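Local coordinates for protein glutamine cyclotransferase (Xanthomonas campestris, PDB 3MBR) that probably catalyses the cyclisation of N-terminal glutamine to pyroglutamate, as a glutaminyl cyclase, and binds a calcium ion within a beta-propeller, at residues P5-R10 with I231-L236; Y15-T20 with F219-R224; R76-T81 with A99-P104. The protein carries 1 engineered substitution. One frame throughout, in Å; residues are numbered along the deposited sequence.

Contact 1 of 3, residues P5-R10 with I231-L236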
ATOM      1  N   PRO A   5      10.607 -19.227  -2.872  1.00 34.49           N
ATOM      2  CA  PRO A   5      11.876 -18.648  -3.281  1.00 33.76           C
ATOM      3  C   PRO A   5      11.956 -17.156  -3.081  1.00 31.42           C
ATOM      4  O   PRO A   5      10.912 -16.517  -2.918  1.00 28.44           O
ATOM      5  CB  PRO A   5      11.989 -19.032  -4.793  1.00 34.58           C
ATOM      6  CG  PRO A   5      10.495 -18.929  -5.203  1.00 34.34           C
ATOM      7  CD  PRO A   5       9.750 -19.575  -4.035  1.00 36.17           C
ATOM      8  N   THR A   6      13.170 -16.623  -2.996  1.00 32.02           N
ATOM      9  CA  THR A   6      13.448 -15.212  -2.931  1.00 32.88           C
ATOM     10  C   THR A   6      13.828 -14.686  -4.274  1.00 31.47           C
ATOM     11  O   THR A   6      14.745 -15.188  -4.930  1.00 34.41           O
ATOM     12  CB  THR A   6      14.496 -14.899  -1.842  1.00 35.60           C
ATOM     13  OG1 THR A   6      13.937 -15.304  -0.578  1.00 38.41           O
ATOM     14  CG2 THR A   6      14.754 -13.427  -1.787  1.00 35.01           C
ATOM     15  N   GLN A   7      13.096 -13.700  -4.707  1.00 28.97           N
ATOM     16  CA  GLN A   7      13.236 -13.100  -6.000  1.00 29.66           C
ATOM     17  C   GLN A   7      14.132 -11.883  -5.855  1.00 28.78           C
ATOM     18  O   GLN A   7      13.954 -11.046  -4.983  1.00 30.42           O
ATOM     19  CB  GLN A   7      11.858 -12.743  -6.567  1.00 29.90           C
ATOM     20  CG  GLN A   7      11.863 -11.977  -7.875  1.00 29.54           C
ATOM     21  CD  GLN A   7      10.518 -11.853  -8.438  1.00 28.92           C
ATOM     22  OE1 GLN A   7       9.520 -11.800  -7.651  1.00 33.59           O
ATOM     23  NE2 GLN A   7      10.409 -11.724  -9.747  1.00 32.43           N
ATOM     24  N   GLY A   8      15.088 -11.729  -6.774  1.00 28.64           N
ATOM     25  CA  GLY A   8      15.924 -10.552  -6.761  1.00 28.71           C
ATOM     26  C   GLY A   8      15.306  -9.271  -7.286  1.00 26.15           C
ATOM     27  O   GLY A   8      14.266  -9.282  -7.881  1.00 27.73           O
ATOM     28  N   TYR A   9      16.022  -8.200  -7.133  1.00 25.69           N
ATOM     29  CA  TYR A   9      15.573  -6.929  -7.674  1.00 25.09           C
ATOM     30  C   TYR A   9      16.756  -6.046  -7.881  1.00 26.88           C
ATOM     31  O   TYR A   9      17.846  -6.336  -7.333  1.00 29.74           O
ATOM     32  CB  TYR A   9      14.558  -6.231  -6.718  1.00 24.20           C
ATOM     33  CG  TYR A   9      15.208  -5.688  -5.467  1.00 25.77           C
ATOM     34  CD1 TYR A   9      15.580  -4.354  -5.371  1.00 27.42           C
ATOM     35  CD2 TYR A   9      15.557  -6.571  -4.416  1.00 25.98           C
ATOM     36  CE1 TYR A   9      16.254  -3.844  -4.233  1.00 27.29           C
ATOM     37  CE2 TYR A   9      16.194  -6.106  -3.255  1.00 28.72           C
ATOM     38  CZ  TYR A   9      16.581  -4.752  -3.166  1.00 28.97           C
ATOM     39  OH  TYR A   9      17.233  -4.316  -2.052  1.00 35.27           O
ATOM     40  N   ARG A  10      16.540  -4.984  -8.657  1.00 26.19           N
ATOM     41  CA  ARG A  10      17.508  -3.927  -8.755  1.00 27.61           C
ATOM     42  C   ARG A  10      16.867  -2.584  -8.573  1.00 24.76           C
ATOM     43  O   ARG A  10      15.731  -2.406  -8.923  1.00 24.12           O
ATOM     44  CB  ARG A  10      18.301  -3.957 -10.029  1.00 32.60           C
ATOM     45  CG  ARG A  10      17.652  -3.692 -11.231  1.00 33.38           C
ATOM     46  CD  ARG A  10      18.699  -3.730 -12.463  1.00 40.21           C
ATOM     47  NE  ARG A  10      17.863  -3.517 -13.624  1.00 41.10           N
ATOM     48  CZ  ARG A  10      17.556  -2.331 -14.171  1.00 43.63           C
ATOM     49  NH1 ARG A  10      18.112  -1.194 -13.729  1.00 43.46           N
ATOM     50  NH2 ARG A  10      16.657  -2.289 -15.187  1.00 40.68           N
ATOM     51  N   ILE A 231      12.091   0.157  -8.437  1.00 17.25           N
ATOM     52  CA  ILE A 231      12.800  -1.139  -8.433  1.00 18.75           C
ATOM     53  C   ILE A 231      12.259  -2.032  -9.579  1.00 20.15           C
ATOM     54  O   ILE A 231      11.092  -1.944  -9.928  1.00 21.34           O
ATOM     55  CB  ILE A 231      12.660  -1.825  -7.090  1.00 18.92           C
ATOM     56  CG1 ILE A 231      11.245  -2.198  -6.783  1.00 19.26           C
ATOM     57  CG2 ILE A 231      13.278  -1.026  -5.925  1.00 20.40           C
ATOM     58  CD1 ILE A 231      11.141  -3.113  -5.536  1.00 22.30           C
ATOM     59  N   ARG A 232      13.168  -2.827 -10.133  1.00 21.50           N
ATOM     60  CA  ARG A 232      12.765  -3.756 -11.166  1.00 23.81           C
ATOM     61  C   ARG A 232      12.982  -5.188 -10.622  1.00 24.26           C
ATOM     62  O   ARG A 232      14.082  -5.490 -10.166  1.00 26.96           O
ATOM     63  CB  ARG A 232      13.591  -3.496 -12.440  1.00 27.41           C
ATOM     64  CG  ARG A 232      13.018  -4.226 -13.730  1.00 33.66           C
ATOM     65  CD  ARG A 232      12.008  -3.237 -14.380  1.00 42.06           C
ATOM     66  NE  ARG A 232      12.650  -2.064 -15.008  1.00 40.74           N
ATOM     67  CZ  ARG A 232      12.401  -0.717 -14.817  1.00 35.52           C
ATOM     68  NH1 ARG A 232      11.423  -0.099 -13.926  1.00 28.95           N
ATOM     69  NH2 ARG A 232      13.226   0.010 -15.634  1.00 35.50           N
ATOM     70  N   LEU A 233      11.960  -6.036 -10.590  1.00 24.66           N
ATOM     71  CA  LEU A 233      12.097  -7.405 -10.085  1.00 27.00           C
ATOM     72  C   LEU A 233      12.827  -8.285 -11.100  1.00 28.39           C
ATOM     73  O   LEU A 233      12.601  -8.156 -12.325  1.00 30.56           O
ATOM     74  CB  LEU A 233      10.748  -8.029  -9.826  1.00 26.46           C
ATOM     75  CG  LEU A 233       9.880  -7.208  -8.810  1.00 27.17           C
ATOM     76  CD1 LEU A 233       8.647  -8.020  -8.440  1.00 30.75           C
ATOM     77  CD2 LEU A 233      10.701  -6.854  -7.519  1.00 25.76           C
ATOM     78  N   THR A 234      13.734  -9.144 -10.629  1.00 28.80           N
ATOM     79  CA  THR A 234      14.451 -10.067 -11.533  1.00 28.99           C
ATOM     80  C   THR A 234      13.599 -11.288 -11.773  1.00 31.21           C
ATOM     81  O   THR A 234      13.156 -11.873 -10.840  1.00 30.99           O
ATOM     82  CB  THR A 234      15.747 -10.492 -10.814  1.00 30.49           C
ATOM     83  OG1 THR A 234      16.483  -9.292 -10.547  1.00 32.89           O
ATOM     84  CG2 THR A 234      16.604 -11.514 -11.651  1.00 33.78           C
ATOM     85  N   PRO A 235      13.397 -11.717 -13.039  1.00 33.30           N
ATOM     86  CA  PRO A 235      12.536 -12.903 -13.286  1.00 33.39           C
ATOM     87  C   PRO A 235      13.057 -14.093 -12.461  1.00 33.98           C
ATOM     88  O   PRO A 235      14.283 -14.269 -12.365  1.00 32.93           O
ATOM     89  CB  PRO A 235      12.743 -13.153 -14.804  1.00 36.60           C
ATOM     90  CG  PRO A 235      12.985 -11.695 -15.338  1.00 39.04           C
ATOM     91  CD  PRO A 235      13.845 -11.082 -14.304  1.00 34.35           C
ATOM     92  N   LEU A 236      12.161 -14.911 -11.900  1.00 33.58           N
ATOM     93  CA  LEU A 236      12.589 -16.105 -11.192  1.00 40.54           C
ATOM     94  C   LEU A 236      12.724 -17.211 -12.208  1.00 43.86           C
ATOM     95  O   LEU A 236      11.933 -17.238 -13.142  1.00 43.75           O
ATOM     96  CB  LEU A 236      11.447 -16.544 -10.334  1.00 41.58           C
ATOM     97  CG  LEU A 236      11.636 -16.745  -8.855  1.00 46.93           C
ATOM     98  CD1 LEU A 236      12.661 -15.969  -8.226  1.00 45.88           C
ATOM     99  CD2 LEU A 236      10.307 -16.450  -8.383  1.00 42.50           C
TER
HETATM  100  O   HOH W   1      14.863 -13.514  -9.148  1.00 22.15           O

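Contact 2 of 3, residues Y15-T20 with F219-R224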
ATOM      1  N   TYR A  15      14.486   8.557  -5.889  1.00 19.93           N
ATOM      2  CA  TYR A  15      13.775   9.852  -5.994  1.00 18.60           C
ATOM      3  C   TYR A  15      13.687  10.439  -4.584  1.00 19.23           C
ATOM      4  O   TYR A  15      13.633   9.709  -3.628  1.00 19.90           O
ATOM      5  CB  TYR A  15      12.347   9.599  -6.509  1.00 20.14           C
ATOM      6  CG  TYR A  15      12.262   8.959  -7.863  1.00 18.50           C
ATOM      7  CD1 TYR A  15      12.314   7.586  -8.012  1.00 18.71           C
ATOM      8  CD2 TYR A  15      12.118   9.790  -9.000  1.00 22.60           C
ATOM      9  CE1 TYR A  15      12.231   7.007  -9.265  1.00 19.72           C
ATOM     10  CE2 TYR A  15      12.026   9.194 -10.298  1.00 22.78           C
ATOM     11  CZ  TYR A  15      12.050   7.787 -10.394  1.00 20.45           C
ATOM     12  OH  TYR A  15      11.854   7.224 -11.665  1.00 22.36           O
ATOM     13  N   PRO A  16      13.647  11.739  -4.453  1.00 20.71           N
ATOM     14  CA  PRO A  16      13.478  12.344  -3.112  1.00 20.82           C
ATOM     15  C   PRO A  16      12.121  11.989  -2.502  1.00 20.27           C
ATOM     16  O   PRO A  16      11.112  11.998  -3.214  1.00 22.74           O
ATOM     17  CB  PRO A  16      13.567  13.848  -3.364  1.00 25.54           C
ATOM     18  CG  PRO A  16      13.592  14.038  -4.847  1.00 28.63           C
ATOM     19  CD  PRO A  16      13.655  12.728  -5.554  1.00 22.95           C
ATOM     20  N   HIS A  17      12.101  11.777  -1.178  1.00 19.13           N
ATOM     21  CA  HIS A  17      10.841  11.641  -0.494  1.00 17.74           C
ATOM     22  C   HIS A  17      10.860  12.523   0.730  1.00 18.39           C
ATOM     23  O   HIS A  17      11.921  12.668   1.401  1.00 19.47           O
ATOM     24  CB  HIS A  17      10.684  10.165  -0.049  1.00 17.42           C
ATOM     25  CG  HIS A  17       9.394   9.839   0.685  1.00 15.80           C
ATOM     26  ND1 HIS A  17       9.399   9.426   2.013  1.00 17.72           N
ATOM     27  CD2 HIS A  17       8.106   9.727   0.261  1.00 17.04           C
ATOM     28  CE1 HIS A  17       8.144   9.142   2.395  1.00 18.07           C
ATOM     29  NE2 HIS A  17       7.332   9.331   1.347  1.00 17.49           N
ATOM     30  N   ASP A  18       9.724  13.115   1.046  1.00 17.87           N
ATOM     31  CA  ASP A  18       9.617  14.058   2.189  1.00 18.54           C
ATOM     32  C   ASP A  18       9.673  13.278   3.488  1.00 18.07           C
ATOM     33  O   ASP A  18       8.840  12.418   3.734  1.00 18.33           O
ATOM     34  CB  ASP A  18       8.264  14.718   1.958  1.00 20.82           C
ATOM     35  CG  ASP A  18       7.890  15.779   2.997  1.00 22.72           C
ATOM     36  OD1 ASP A  18       8.593  16.002   4.009  1.00 22.39           O
ATOM     37  OD2 ASP A  18       6.874  16.488   2.709  1.00 31.44           O
ATOM     38  N   THR A  19      10.624  13.659   4.371  1.00 17.19           N
ATOM     39  CA  THR A  19      10.762  12.914   5.606  1.00 17.52           C
ATOM     40  C   THR A  19       9.692  13.294   6.645  1.00 18.85           C
ATOM     41  O   THR A  19       9.666  12.693   7.733  1.00 21.16           O
ATOM     42  CB  THR A  19      12.136  13.019   6.264  1.00 17.62           C
ATOM     43  OG1 THR A  19      12.389  14.411   6.492  1.00 19.75           O
ATOM     44  CG2 THR A  19      13.225  12.449   5.345  1.00 19.27           C
ATOM     45  N   THR A  20       8.771  14.207   6.323  1.00 19.70           N
ATOM     46  CA  THR A  20       7.582  14.350   7.158  1.00 19.98           C
ATOM     47  C   THR A  20       6.483  13.355   6.836  1.00 20.94           C
ATOM     48  O   THR A  20       5.474  13.319   7.578  1.00 23.21           O
ATOM     49  CB  THR A  20       6.912  15.741   7.039  1.00 21.27           C
ATOM     50  OG1 THR A  20       6.351  15.883   5.724  1.00 22.36           O
ATOM     51  CG2 THR A  20       7.898  16.911   7.294  1.00 23.81           C
ATOM     52  N   PHE A 219       7.305   1.291  -7.476  1.00 15.45           N
ATOM     53  CA  PHE A 219       7.936   2.209  -6.543  1.00 15.15           C
ATOM     54  C   PHE A 219       7.674   1.753  -5.097  1.00 14.74           C
ATOM     55  O   PHE A 219       6.571   1.298  -4.768  1.00 15.58           O
ATOM     56  CB  PHE A 219       7.266   3.589  -6.695  1.00 16.17           C
ATOM     57  CG  PHE A 219       7.409   4.169  -8.093  1.00 15.63           C
ATOM     58  CD1 PHE A 219       8.638   4.640  -8.574  1.00 18.09           C
ATOM     59  CD2 PHE A 219       6.297   4.230  -8.913  1.00 18.56           C
ATOM     60  CE1 PHE A 219       8.714   5.201  -9.850  1.00 19.31           C
ATOM     61  CE2 PHE A 219       6.394   4.760 -10.163  1.00 20.10           C
ATOM     62  CZ  PHE A 219       7.594   5.233 -10.636  1.00 19.68           C
ATOM     63  N   VAL A 220       8.667   1.962  -4.230  1.00 14.95           N
ATOM     64  CA  VAL A 220       8.488   1.671  -2.830  1.00 15.25           C
ATOM     65  C   VAL A 220       9.011   2.820  -1.950  1.00 15.92           C
ATOM     66  O   VAL A 220      10.056   3.439  -2.288  1.00 16.12           O
ATOM     67  CB  VAL A 220       9.165   0.331  -2.388  1.00 16.42           C
ATOM     68  CG1 VAL A 220       8.599  -0.831  -3.149  1.00 18.08           C
ATOM     69  CG2 VAL A 220      10.636   0.329  -2.596  1.00 20.44           C
ATOM     70  N   THR A 221       8.339   3.109  -0.863  1.00 15.46           N
ATOM     71  CA  THR A 221       8.886   4.027   0.125  1.00 15.84           C
ATOM     72  C   THR A 221       8.299   3.686   1.483  1.00 15.67           C
ATOM     73  O   THR A 221       7.613   2.658   1.631  1.00 16.05           O
ATOM     74  CB  THR A 221       8.627   5.501  -0.239  1.00 15.87           C
ATOM     75  OG1 THR A 221       9.480   6.345   0.575  1.00 17.00           O
ATOM     76  CG2 THR A 221       7.184   5.963  -0.113  1.00 16.67           C
ATOM     77  N   GLY A 222       8.626   4.452   2.515  1.00 16.35           N
ATOM     78  CA  GLY A 222       8.127   4.135   3.851  1.00 17.43           C
ATOM     79  C   GLY A 222       8.186   5.328   4.762  1.00 15.41           C
ATOM     80  O   GLY A 222       8.519   6.474   4.320  1.00 16.81           O
ATOM     81  N   LYS A 223       7.774   5.097   6.006  1.00 16.67           N
ATOM     82  CA  LYS A 223       7.562   6.182   6.944  1.00 16.54           C
ATOM     83  C   LYS A 223       8.837   6.929   7.172  1.00 16.22           C
ATOM     84  O   LYS A 223       9.851   6.382   7.599  1.00 17.87           O
ATOM     85  CB  LYS A 223       7.059   5.647   8.297  1.00 17.53           C
ATOM     86  CG  LYS A 223       5.685   4.940   8.142  1.00 19.57           C
ATOM     87  CD  LYS A 223       5.108   4.659   9.563  1.00 20.61           C
ATOM     88  CE  LYS A 223       3.800   3.927   9.463  1.00 26.24           C
ATOM     89  NZ  LYS A 223       2.741   4.649   8.933  1.00 29.99           N
ATOM     90  N   ARG A 224       8.845   8.262   6.842  1.00 17.28           N
ATOM     91  CA  ARG A 224      10.000   9.126   7.083  1.00 18.83           C
ATOM     92  C   ARG A 224      11.237   8.736   6.231  1.00 17.67           C
ATOM     93  O   ARG A 224      12.344   9.224   6.466  1.00 19.15           O
ATOM     94  CB  ARG A 224      10.408   9.218   8.559  1.00 23.38           C
ATOM     95  CG  ARG A 224       9.182   9.730   9.362  1.00 26.25           C
ATOM     96  CD  ARG A 224       9.544  10.406  10.575  1.00 35.49           C
ATOM     97  NE  ARG A 224      10.003   9.474  11.527  1.00 37.53           N
ATOM     98  CZ  ARG A 224      10.747   9.880  12.573  1.00 39.49           C
ATOM     99  NH1 ARG A 224      11.088  11.227  12.748  1.00 39.59           N
ATOM    100  NH2 ARG A 224      11.175   8.995  13.484  1.00 47.69           N
TER

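Contact 3 of 3, residues R76-T81 with A99-P104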
ATOM      1  N   ARG A  76     -12.493   8.323  -8.228  1.00 25.98           N
ATOM      2  CA  ARG A  76     -12.506   8.351  -6.759  1.00 26.43           C
ATOM      3  C   ARG A  76     -11.195   7.905  -6.115  1.00 23.04           C
ATOM      4  O   ARG A  76     -10.477   7.065  -6.670  1.00 24.17           O
ATOM      5  CB  ARG A  76     -13.651   7.437  -6.188  1.00 27.22           C
ATOM      6  CG  ARG A  76     -14.973   7.898  -6.803  1.00 33.94           C
ATOM      7  CD  ARG A  76     -16.190   7.289  -6.357  1.00 45.18           C
ATOM      8  NE  ARG A  76     -16.353   5.850  -6.465  1.00 53.96           N
ATOM      9  CZ  ARG A  76     -16.781   5.159  -7.542  1.00 53.61           C
ATOM     10  NH1 ARG A  76     -16.968   5.715  -8.731  1.00 54.52           N
ATOM     11  NH2 ARG A  76     -16.969   3.859  -7.415  1.00 49.43           N
ATOM     12  N   LEU A  77     -10.962   8.414  -4.908  1.00 21.72           N
ATOM     13  CA  LEU A  77      -9.890   7.935  -4.030  1.00 20.45           C
ATOM     14  C   LEU A  77     -10.529   7.375  -2.798  1.00 20.03           C
ATOM     15  O   LEU A  77     -11.310   8.049  -2.135  1.00 20.49           O
ATOM     16  CB  LEU A  77      -8.886   9.043  -3.737  1.00 20.28           C
ATOM     17  CG  LEU A  77      -7.599   8.650  -3.068  1.00 21.27           C
ATOM     18  CD1 LEU A  77      -6.634   9.773  -3.293  1.00 23.10           C
ATOM     19  CD2 LEU A  77      -7.758   8.408  -1.614  1.00 22.50           C
ATOM     20  N   ILE A  78     -10.279   6.107  -2.531  1.00 18.57           N
ATOM     21  CA  ILE A  78     -10.925   5.420  -1.360  1.00 18.62           C
ATOM     22  C   ILE A  78      -9.881   5.225  -0.288  1.00 17.22           C
ATOM     23  O   ILE A  78      -8.779   4.786  -0.595  1.00 18.66           O
ATOM     24  CB  ILE A  78     -11.553   4.058  -1.864  1.00 19.36           C
ATOM     25  CG1 ILE A  78     -12.572   4.358  -2.975  1.00 21.69           C
ATOM     26  CG2 ILE A  78     -12.154   3.322  -0.689  1.00 20.47           C
ATOM     27  CD1 ILE A  78     -13.080   3.230  -3.721  1.00 27.22           C
ATOM     28  N   GLN A  79     -10.251   5.538   0.960  1.00 19.00           N
ATOM     29  CA  GLN A  79      -9.283   5.443   2.040  1.00 19.48           C
ATOM     30  C   GLN A  79      -9.870   4.746   3.244  1.00 19.55           C
ATOM     31  O   GLN A  79     -11.040   4.967   3.594  1.00 21.98           O
ATOM     32  CB  GLN A  79      -8.882   6.863   2.431  1.00 19.15           C
ATOM     33  CG  GLN A  79      -7.802   6.884   3.553  1.00 21.50           C
ATOM     34  CD  GLN A  79      -7.316   8.239   3.897  1.00 21.38           C
ATOM     35  OE1 GLN A  79      -8.060   9.203   3.897  1.00 25.21           O
ATOM     36  NE2 GLN A  79      -6.023   8.339   4.222  1.00 25.50           N
ATOM     37  N   LEU A  80      -9.063   3.950   3.955  1.00 19.51           N
ATOM     38  CA  LEU A  80      -9.414   3.321   5.231  1.00 20.24           C
ATOM     39  C   LEU A  80      -8.913   4.166   6.377  1.00 20.33           C
ATOM     40  O   LEU A  80      -8.131   5.101   6.184  1.00 21.11           O
ATOM     41  CB  LEU A  80      -8.851   1.893   5.341  1.00 21.90           C
ATOM     42  CG  LEU A  80      -9.141   0.989   4.166  1.00 20.79           C
ATOM     43  CD1 LEU A  80      -8.340  -0.318   4.342  1.00 23.91           C
ATOM     44  CD2 LEU A  80     -10.630   0.711   4.084  1.00 23.71           C
ATOM     45  N   THR A  81      -9.408   3.866   7.586  1.00 23.97           N
ATOM     46  CA  THR A  81      -8.819   4.482   8.756  1.00 24.11           C
ATOM     47  C   THR A  81      -8.294   3.395   9.643  1.00 29.08           C
ATOM     48  O   THR A  81      -8.746   2.217   9.596  1.00 29.61           O
ATOM     49  CB  THR A  81      -9.847   5.304   9.553  1.00 25.33           C
ATOM     50  OG1 THR A  81     -10.947   4.455   9.946  1.00 28.25           O
ATOM     51  CG2 THR A  81     -10.322   6.533   8.814  1.00 27.48           C
ATOM     52  N   ALA A  99     -18.042  10.896   0.306  1.00 24.47           N
ATOM     53  CA  ALA A  99     -18.811   9.856   0.934  1.00 24.89           C
ATOM     54  C   ALA A  99     -18.074   9.194   2.047  1.00 23.23           C
ATOM     55  O   ALA A  99     -16.835   9.291   2.174  1.00 23.29           O
ATOM     56  CB  ALA A  99     -19.284   8.802  -0.111  1.00 27.16           C
ATOM     57  N   ARG A 100     -18.828   8.420   2.841  1.00 24.31           N
ATOM     58  CA  ARG A 100     -18.205   7.685   3.920  1.00 25.44           C
ATOM     59  C   ARG A 100     -18.789   6.293   3.996  1.00 26.62           C
ATOM     60  O   ARG A 100     -19.868   6.060   3.476  1.00 29.10           O
ATOM     61  CB  ARG A 100     -18.386   8.412   5.263  0.50 24.85           C
ATOM     62  CG  ARG A 100     -19.813   8.474   5.762  0.50 35.62           C
ATOM     63  CD  ARG A 100     -19.685   7.854   7.189  1.00 51.35           C
ATOM     64  NE  ARG A 100     -20.955   7.682   7.796  1.00 57.75           N
ATOM     65  CZ  ARG A 100     -21.717   6.586   7.721  1.00 60.68           C
ATOM     66  NH1 ARG A 100     -21.279   5.477   7.086  1.00 54.92           N
ATOM     67  NH2 ARG A 100     -22.931   6.611   8.312  1.00 66.14           N
ATOM     68  N   PHE A 101     -18.081   5.380   4.602  1.00 26.83           N
ATOM     69  CA  PHE A 101     -18.626   4.025   4.692  1.00 28.05           C
ATOM     70  C   PHE A 101     -18.046   3.399   5.962  1.00 28.89           C
ATOM     71  O   PHE A 101     -17.133   3.991   6.572  1.00 29.03           O
ATOM     72  CB  PHE A 101     -18.300   3.169   3.436  1.00 27.52           C
ATOM     73  CG  PHE A 101     -16.811   2.984   3.136  1.00 23.72           C
ATOM     74  CD1 PHE A 101     -16.109   1.851   3.572  1.00 27.74           C
ATOM     75  CD2 PHE A 101     -16.105   3.940   2.433  1.00 24.44           C
ATOM     76  CE1 PHE A 101     -14.709   1.688   3.247  1.00 26.89           C
ATOM     77  CE2 PHE A 101     -14.787   3.784   2.124  1.00 24.40           C
ATOM     78  CZ  PHE A 101     -14.087   2.635   2.520  1.00 25.23           C
ATOM     79  N   ARG A 102     -18.624   2.268   6.393  1.00 33.75           N
ATOM     80  CA  ARG A 102     -18.187   1.616   7.631  1.00 37.17           C
ATOM     81  C   ARG A 102     -17.894   0.196   7.351  1.00 36.42           C
ATOM     82  O   ARG A 102     -18.506  -0.406   6.461  1.00 39.00           O
ATOM     83  CB  ARG A 102     -19.255   1.704   8.719  1.00 41.05           C
ATOM     84  CG  ARG A 102     -18.996   2.846   9.698  1.00 48.23           C
ATOM     85  CD  ARG A 102     -19.905   2.660  10.950  1.00 59.88           C
ATOM     86  NE  ARG A 102     -20.392   3.888  11.612  1.00 68.84           N
ATOM     87  CZ  ARG A 102     -20.241   5.155  11.198  1.00 71.43           C
ATOM     88  NH1 ARG A 102     -19.596   5.452  10.061  1.00 71.60           N
ATOM     89  NH2 ARG A 102     -20.754   6.141  11.937  1.00 74.20           N
ATOM     90  N   TYR A 103     -16.905  -0.358   8.047  1.00 37.61           N
ATOM     91  CA  TYR A 103     -16.557  -1.748   7.852  1.00 39.72           C
ATOM     92  C   TYR A 103     -16.189  -2.394   9.189  1.00 40.20           C
ATOM     93  O   TYR A 103     -15.805  -1.700  10.147  1.00 38.85           O
ATOM     94  CB  TYR A 103     -15.399  -1.887   6.843  1.00 37.16           C
ATOM     95  CG  TYR A 103     -14.227  -0.963   7.176  1.00 34.60           C
ATOM     96  CD1 TYR A 103     -13.262  -1.340   8.157  1.00 30.41           C
ATOM     97  CD2 TYR A 103     -14.086   0.265   6.564  1.00 32.65           C
ATOM     98  CE1 TYR A 103     -12.170  -0.498   8.488  1.00 29.65           C
ATOM     99  CE2 TYR A 103     -13.014   1.110   6.900  1.00 28.91           C
ATOM    100  CZ  TYR A 103     -12.067   0.714   7.830  1.00 29.18           C
ATOM    101  OH  TYR A 103     -11.030   1.543   8.138  1.00 30.25           O
ATOM    102  N   PRO A 104     -16.352  -3.737   9.281  1.00 41.93           N
ATOM    103  CA  PRO A 104     -15.872  -4.403  10.483  1.00 43.71           C
ATOM    104  C   PRO A 104     -14.331  -4.501  10.625  1.00 43.33           C
ATOM    105  O   PRO A 104     -13.645  -4.711   9.619  1.00 42.34           O
ATOM    106  CB  PRO A 104     -16.475  -5.810  10.342  1.00 45.32           C
ATOM    107  CG  PRO A 104     -16.694  -6.034   8.926  0.50 42.92           C
ATOM    108  CD  PRO A 104     -16.834  -4.688   8.262  0.50 42.13           C
TER

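Contact 1 of 3, residues P5-R10 with I231-L236
The carbonyl oxygen of T234 is gripped twice from the side of residues 5-10. Q7 NE2 donates to T234 O at 3.0 Å; the oxygen lies in the plane of the Q7 amide, while the nitrogen stands well above the carbonyl plane of T234. A water makes the second hold, accepting from G8 N and donating to T234 O, the latter at 2.9 Å from the water oxygen. Q7 leaves the backbone with CG anti to N (chi1 174°), and the rest of its chain is extended. Its OE1 is bonded to R174 NH2, so both OE1 and NE2 of this buried residue have a partner, which sets the rotation of the amide. Alongside Q7, L236 divides its methyls: CD1 lies 3.7 Å from Q7 CB, and CD2 meets the ring of P5 at CG.

T234 N donates to G8 O at 2.8 Å in an almost straight bond (177°), just outside the paired antiparallel strands, which begin at Y9 and L233. These two form a non-hydrogen-bonded pair whose CA atoms are 4.3 Å apart, and R10 and R232 follow as a hydrogen-bonded pair, exchanging two bonds. The side chains of Y9 and L233 project to one face, Y9 CB against L233 CD2 at 4.0 Å, and the tyrosine also packs on L188, A190 and L191. On the other face R10 and R232 run side by side with guanidinium planes nearly perpendicular (88°). R10 NH2 is 4.0 Å from R232 NE, a proximity of like charges probably eased by the salt bridge of R232 to E230. Pairing an N-terminal strand with the last strand of the chain is the "Velcro" closure of a beta-propeller, here completing the blade that joins the two ends of the protein.

Contact 2 of 3, residues Y15-T20 with F219-R224
H17 lies across T221 and can be followed outward from CB, which is 4.1 Å from T221 OG1. CG is anti to the backbone N (chi1 -180°), and the imidazole beyond it spreads over the threonine hydroxyl, with T221 OG1 3.3 Å from the ring plane and over its centre. T221 CG2 adds a CH-pi contact on the ring, 4.0 Å from the centroid, coming closest to NE2 and CD2. CE1 approaches G222 O at 3.3 Å. The two ring nitrogens are held elsewhere, ND1 by W225 O and NE2 by E35 OE2, while T221 OG1 is bonded to M227 O; together these bonds fix how the ring sits on the threonine.

Further back along the strands, Y15 and F219 form an offset edge-to-face pair. The edge of F219 is turned toward the face of Y15, with centroids 5.9 Å apart and planes at 78°, and Y15 OH is hydrogen-bonded to E230 OE2. Strand 227-233 lies between strands 9-16 and 217-222, while the loops beyond them meet directly, R224 CG resting 3.4 Å from T19 O beside the D18-T20 Asx turn.

Y15, F219 and T221 thus cover L228 on one face of a propeller blade, and the H17 loop extends this cover toward the calcium site, the T221 side chain lying about 4 Å from that of the calcium ligand L26.

Contact 3 of 3, residues R76-T81 with A99-P104
The axes of strands 76-81 and 99-102 come within 9.0 Å and run in broadly the same direction, 40° apart, with strand 86-91 between them in the sheet, so the gap is spanned by the side chains of F101 and Y103, which meet both side chains and backbone of 76-81. Y103 does so with its hydroxyl. T81 N donates to Y103 OH at 2.9 Å (156°), and T81 O lies 2.8 Å from the same oxygen, at the edge of the ring and near its plane. The phenol oxygen is therefore seated against both polar backbone atoms of T81, whose own OG1 is bonded to E86 O.

L80 fills in beside the phenol: its CB is 3.6 Å from Y103 OH, and its CD2 is 3.7 Å from Y103 CE2. The neighbouring F101 ring crosses I78 at about a right angle and presents CZ to I78 CG2 at 3.8 Å. L80 CD2 also comes to the edge of this ring, 4.3 Å from F101 CZ, and so touches both aromatics.

Strand 117-120 of the following sheet covers the same side, with L117 on I78 and M119 on both L80 and Y103. Apolar layers between successive antiparallel sheets are how beta-propeller blades pack face to face.

Contacts 1 and 2 belong to one blade and share strand 9-16: contact 1 pairs it directly with strand 227-233 at the surface, whereas the partly buried contact 2 reaches across that strand to 217-222. They touch through I231 CD1 and V220 CG1. Contact 3, buried, lies in a different blade, across the centre of the chain from contact 1, and repeats the next-but-one strand relation of contact 2. Their chemistry follows: main-chain pairing with a buried amide, a water and two arginines in contact 1, aromatic and imidazole packing in contact 2, apolar packing plus one phenol bond in contact 3. Contact 1 encloses the other two along the chain because it joins the chain's two ends.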